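Local coordinates for protein ralf, proline/betaine transporter (Legionella pneumophila, PDB 4D7Q) that probably acts as a guanine nucleotide exchange factor, here as an engineered chimera joining the Legionella Sec7 domain to the capping domain of Rickettsia RalF, at residues I301-E306 / Q314-A319. The protein carries 2 engineered substitutions. Sequence-based numbering, arbitrary orientation.
Sequences IQPLRE and QSLKLA
P303 and A319 meet where the end of strand 297-303 lies against helix 313-325, both within the Rickettsia-derived capping domain of the chimera. The methyl CB of A319 sits 3.5 Å from N of P303 and 3.8 Å from C of Q302, so it packs on the peptide link that precedes the proline. The ring atom CD of P303 lies 3.8 Å from CB of A319. One turn earlier, the other part of the pyrrolidine ring meets the helix backbone: CB of P303 is 3.7 Å from C of S315 and approaches N of L316 equally closely. The ring is thus applied to the helix between S315 and A319, four residues apart, while CD1 of L316 makes a looser contact with CG of P303.

I301, two residues back on the strand, extends the same face. Its CG2 is anti to the backbone N (N-CA-CB-CG2 -176°), and this branch touches the helix, coming within 3.5 Å of O of A319. The CG1-CD1 branch turns off from the helix segment, and the side chain also packs on I322 and T323 of the next turn. Between them, the CB of Q302 is directed away from the helix, and its amide NE2 bonds to O of P207.

Strand and helix axes approach to 6.8 Å and run nearly antiparallel, at 165°. S315 and A319, both small, direct CB toward the strand at this separation. OG of S315 is hydrogen-bonded to N of A277 on the neighbouring strand 277-283, and O of A319 accepts from OG1 of T323. With no hydrogen bond joining the two segments, the 238 Å² buried between them implies van der Waals packing of apolar side-chain atoms on each other and on backbone, while OG of S315 and O of A319 are satisfied by those other partners.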
ATOM      1  N   ILE A 301      11.516   5.780  -2.596  1.00 23.67           N
ATOM      2  CA  ILE A 301      11.643   6.995  -3.409  1.00 21.98           C
ATOM      3  C   ILE A 301      10.984   6.822  -4.770  1.00 25.73           C
ATOM      4  O   ILE A 301      11.290   5.882  -5.502  1.00 24.61           O
ATOM      5  CB  ILE A 301      13.117   7.499  -3.517  1.00 24.39           C
ATOM      6  CG1 ILE A 301      13.780   7.611  -2.125  1.00 24.30           C
ATOM      7  CG2 ILE A 301      13.221   8.839  -4.293  1.00 23.88           C
ATOM      8  CD1 ILE A 301      14.744   6.559  -1.889  1.00 34.25           C
ATOM      9  N   GLN A 302      10.092   7.749  -5.121  1.00 23.02           N
ATOM     10  CA  GLN A 302       9.392   7.662  -6.402  1.00 23.13           C
ATOM     11  C   GLN A 302       9.275   8.991  -7.096  1.00 28.16           C
ATOM     12  O   GLN A 302       9.025   9.981  -6.412  1.00 26.71           O
ATOM     13  CB  GLN A 302       7.951   7.113  -6.210  1.00 22.79           C
ATOM     14  CG  GLN A 302       7.871   5.685  -5.634  1.00 20.68           C
ATOM     15  CD  GLN A 302       6.467   5.295  -5.215  1.00 32.19           C
ATOM     16  OE1 GLN A 302       5.531   6.100  -5.263  1.00 32.28           O
ATOM     17  NE2 GLN A 302       6.270   4.033  -4.827  1.00 22.83           N
ATOM     18  N   PRO A 303       9.344   9.015  -8.463  1.00 26.70           N
ATOM     19  CA  PRO A 303       9.032  10.262  -9.189  1.00 27.20           C
ATOM     20  C   PRO A 303       7.530  10.533  -8.987  1.00 34.22           C
ATOM     21  O   PRO A 303       6.717   9.603  -9.038  1.00 32.68           O
ATOM     22  CB  PRO A 303       9.335   9.921 -10.658  1.00 28.46           C
ATOM     23  CG  PRO A 303       9.301   8.452 -10.741  1.00 32.08           C
ATOM     24  CD  PRO A 303       9.601   7.888  -9.388  1.00 27.62           C
ATOM     25  N   LEU A 304       7.169  11.771  -8.691  1.00 34.02           N
ATOM     26  CA  LEU A 304       5.777  12.097  -8.400  1.00 35.05           C
ATOM     27  C   LEU A 304       4.855  12.294  -9.616  1.00 40.48           C
ATOM     28  O   LEU A 304       5.118  13.120 -10.495  1.00 38.11           O
ATOM     29  CB  LEU A 304       5.725  13.303  -7.445  1.00 35.49           C
ATOM     30  CG  LEU A 304       4.501  13.468  -6.545  1.00 40.83           C
ATOM     31  CD1 LEU A 304       4.319  12.277  -5.586  1.00 39.71           C
ATOM     32  CD2 LEU A 304       4.603  14.753  -5.756  1.00 44.65           C
ATOM     33  N   ARG A 305       3.750  11.524  -9.638  1.00 40.13           N
ATOM     34  CA  ARG A 305       2.691  11.661 -10.640  1.00 40.86           C
ATOM     35  C   ARG A 305       1.915  12.917 -10.235  1.00 46.32           C
ATOM     36  O   ARG A 305       1.649  13.115  -9.042  1.00 44.64           O
ATOM     37  CB  ARG A 305       1.751  10.439 -10.615  1.00 39.30           C
ATOM     38  CG  ARG A 305       2.140   9.331 -11.582  1.00 46.12           C
ATOM     39  CD  ARG A 305       1.094   8.221 -11.622  1.00 45.27           C
ATOM     40  NE  ARG A 305      -0.184   8.679 -12.179  1.00 39.31           N
ATOM     41  CZ  ARG A 305      -0.532   8.567 -13.456  1.00 52.98           C
ATOM     42  NH1 ARG A 305       0.303   8.027 -14.335  1.00 30.46           N
ATOM     43  NH2 ARG A 305      -1.716   9.003 -13.866  1.00 43.17           N
ATOM     44  N   GLU A 306       1.620  13.802 -11.198  1.00 45.11           N
ATOM     45  CA  GLU A 306       0.896  15.050 -10.888  1.00 45.36           C
ATOM     46  C   GLU A 306      -0.264  15.273 -11.844  1.00 48.85           C
ATOM     47  O   GLU A 306      -0.128  14.990 -13.040  1.00 47.23           O
ATOM     48  CB  GLU A 306       1.847  16.270 -10.868  1.00 46.79           C
ATOM     49  CG  GLU A 306       2.825  16.267  -9.701  1.00 53.24           C
ATOM     50  CD  GLU A 306       3.625  17.542  -9.528  1.00 68.64           C
ATOM     51  OE1 GLU A 306       4.711  17.650 -10.141  1.00 57.64           O
ATOM     52  OE2 GLU A 306       3.172  18.429  -8.768  1.00 64.45           O
ATOM     53  N   GLN A 314      12.262  14.695 -15.901  1.00 32.13           N
ATOM     54  CA  GLN A 314      12.904  15.510 -14.860  1.00 31.58           C
ATOM     55  C   GLN A 314      12.644  14.932 -13.449  1.00 33.96           C
ATOM     56  O   GLN A 314      13.562  14.862 -12.625  1.00 33.77           O
ATOM     57  CB  GLN A 314      12.443  16.986 -14.940  1.00 32.89           C
ATOM     58  CG  GLN A 314      13.251  17.920 -14.018  1.00 48.07           C
ATOM     59  CD  GLN A 314      14.763  17.768 -14.134  1.00 61.54           C
ATOM     60  OE1 GLN A 314      15.333  17.765 -15.236  1.00 57.66           O
ATOM     61  NE2 GLN A 314      15.444  17.634 -12.994  1.00 41.93           N
ATOM     62  N   SER A 315      11.396  14.520 -13.193  1.00 30.28           N
ATOM     63  CA  SER A 315      10.958  13.893 -11.936  1.00 29.40           C
ATOM     64  C   SER A 315      11.680  12.545 -11.703  1.00 32.26           C
ATOM     65  O   SER A 315      12.152  12.283 -10.592  1.00 30.18           O
ATOM     66  CB  SER A 315       9.450  13.695 -11.955  1.00 31.12           C
ATOM     67  OG  SER A 315       8.817  14.959 -11.851  1.00 33.81           O
ATOM     68  N   LEU A 316      11.795  11.720 -12.769  1.00 29.15           N
ATOM     69  CA  LEU A 316      12.498  10.446 -12.742  1.00 28.86           C
ATOM     70  C   LEU A 316      13.970  10.691 -12.379  1.00 32.40           C
ATOM     71  O   LEU A 316      14.509   9.993 -11.517  1.00 32.04           O
ATOM     72  CB  LEU A 316      12.359   9.734 -14.114  1.00 29.41           C
ATOM     73  CG  LEU A 316      13.168   8.430 -14.312  1.00 34.39           C
ATOM     74  CD1 LEU A 316      12.733   7.327 -13.350  1.00 34.75           C
ATOM     75  CD2 LEU A 316      13.090   7.944 -15.729  1.00 36.27           C
ATOM     76  N   LYS A 317      14.597  11.728 -12.988  1.00 28.43           N
ATOM     77  CA  LYS A 317      15.980  12.100 -12.688  1.00 27.42           C
ATOM     78  C   LYS A 317      16.103  12.516 -11.215  1.00 29.82           C
ATOM     79  O   LYS A 317      16.978  12.016 -10.504  1.00 27.59           O
ATOM     80  CB  LYS A 317      16.418  13.244 -13.613  1.00 30.43           C
ATOM     81  CG  LYS A 317      17.908  13.527 -13.569  1.00 47.26           C
ATOM     82  CD  LYS A 317      18.237  14.845 -14.227  1.00 55.32           C
ATOM     83  CE  LYS A 317      19.684  15.221 -14.023  1.00 74.42           C
ATOM     84  NZ  LYS A 317      20.118  16.278 -14.979  1.00 87.55           N
ATOM     85  N   LEU A 318      15.193  13.406 -10.751  1.00 26.90           N
ATOM     86  CA  LEU A 318      15.178  13.867  -9.360  1.00 26.23           C
ATOM     87  C   LEU A 318      15.029  12.699  -8.380  1.00 28.58           C
ATOM     88  O   LEU A 318      15.793  12.650  -7.407  1.00 29.33           O
ATOM     89  CB  LEU A 318      14.090  14.947  -9.134  1.00 26.02           C
ATOM     90  CG  LEU A 318      13.960  15.550  -7.715  1.00 28.14           C
ATOM     91  CD1 LEU A 318      15.242  16.297  -7.280  1.00 27.12           C
ATOM     92  CD2 LEU A 318      12.775  16.466  -7.633  1.00 27.74           C
ATOM     93  N   ALA A 319      14.132  11.717  -8.674  1.00 22.89           N
ATOM     94  CA  ALA A 319      13.972  10.542  -7.803  1.00 22.64           C
ATOM     95  C   ALA A 319      15.290   9.735  -7.750  1.00 28.14           C
ATOM     96  O   ALA A 319      15.727   9.396  -6.651  1.00 27.55           O
ATOM     97  CB  ALA A 319      12.808   9.667  -8.254  1.00 22.12           C
TER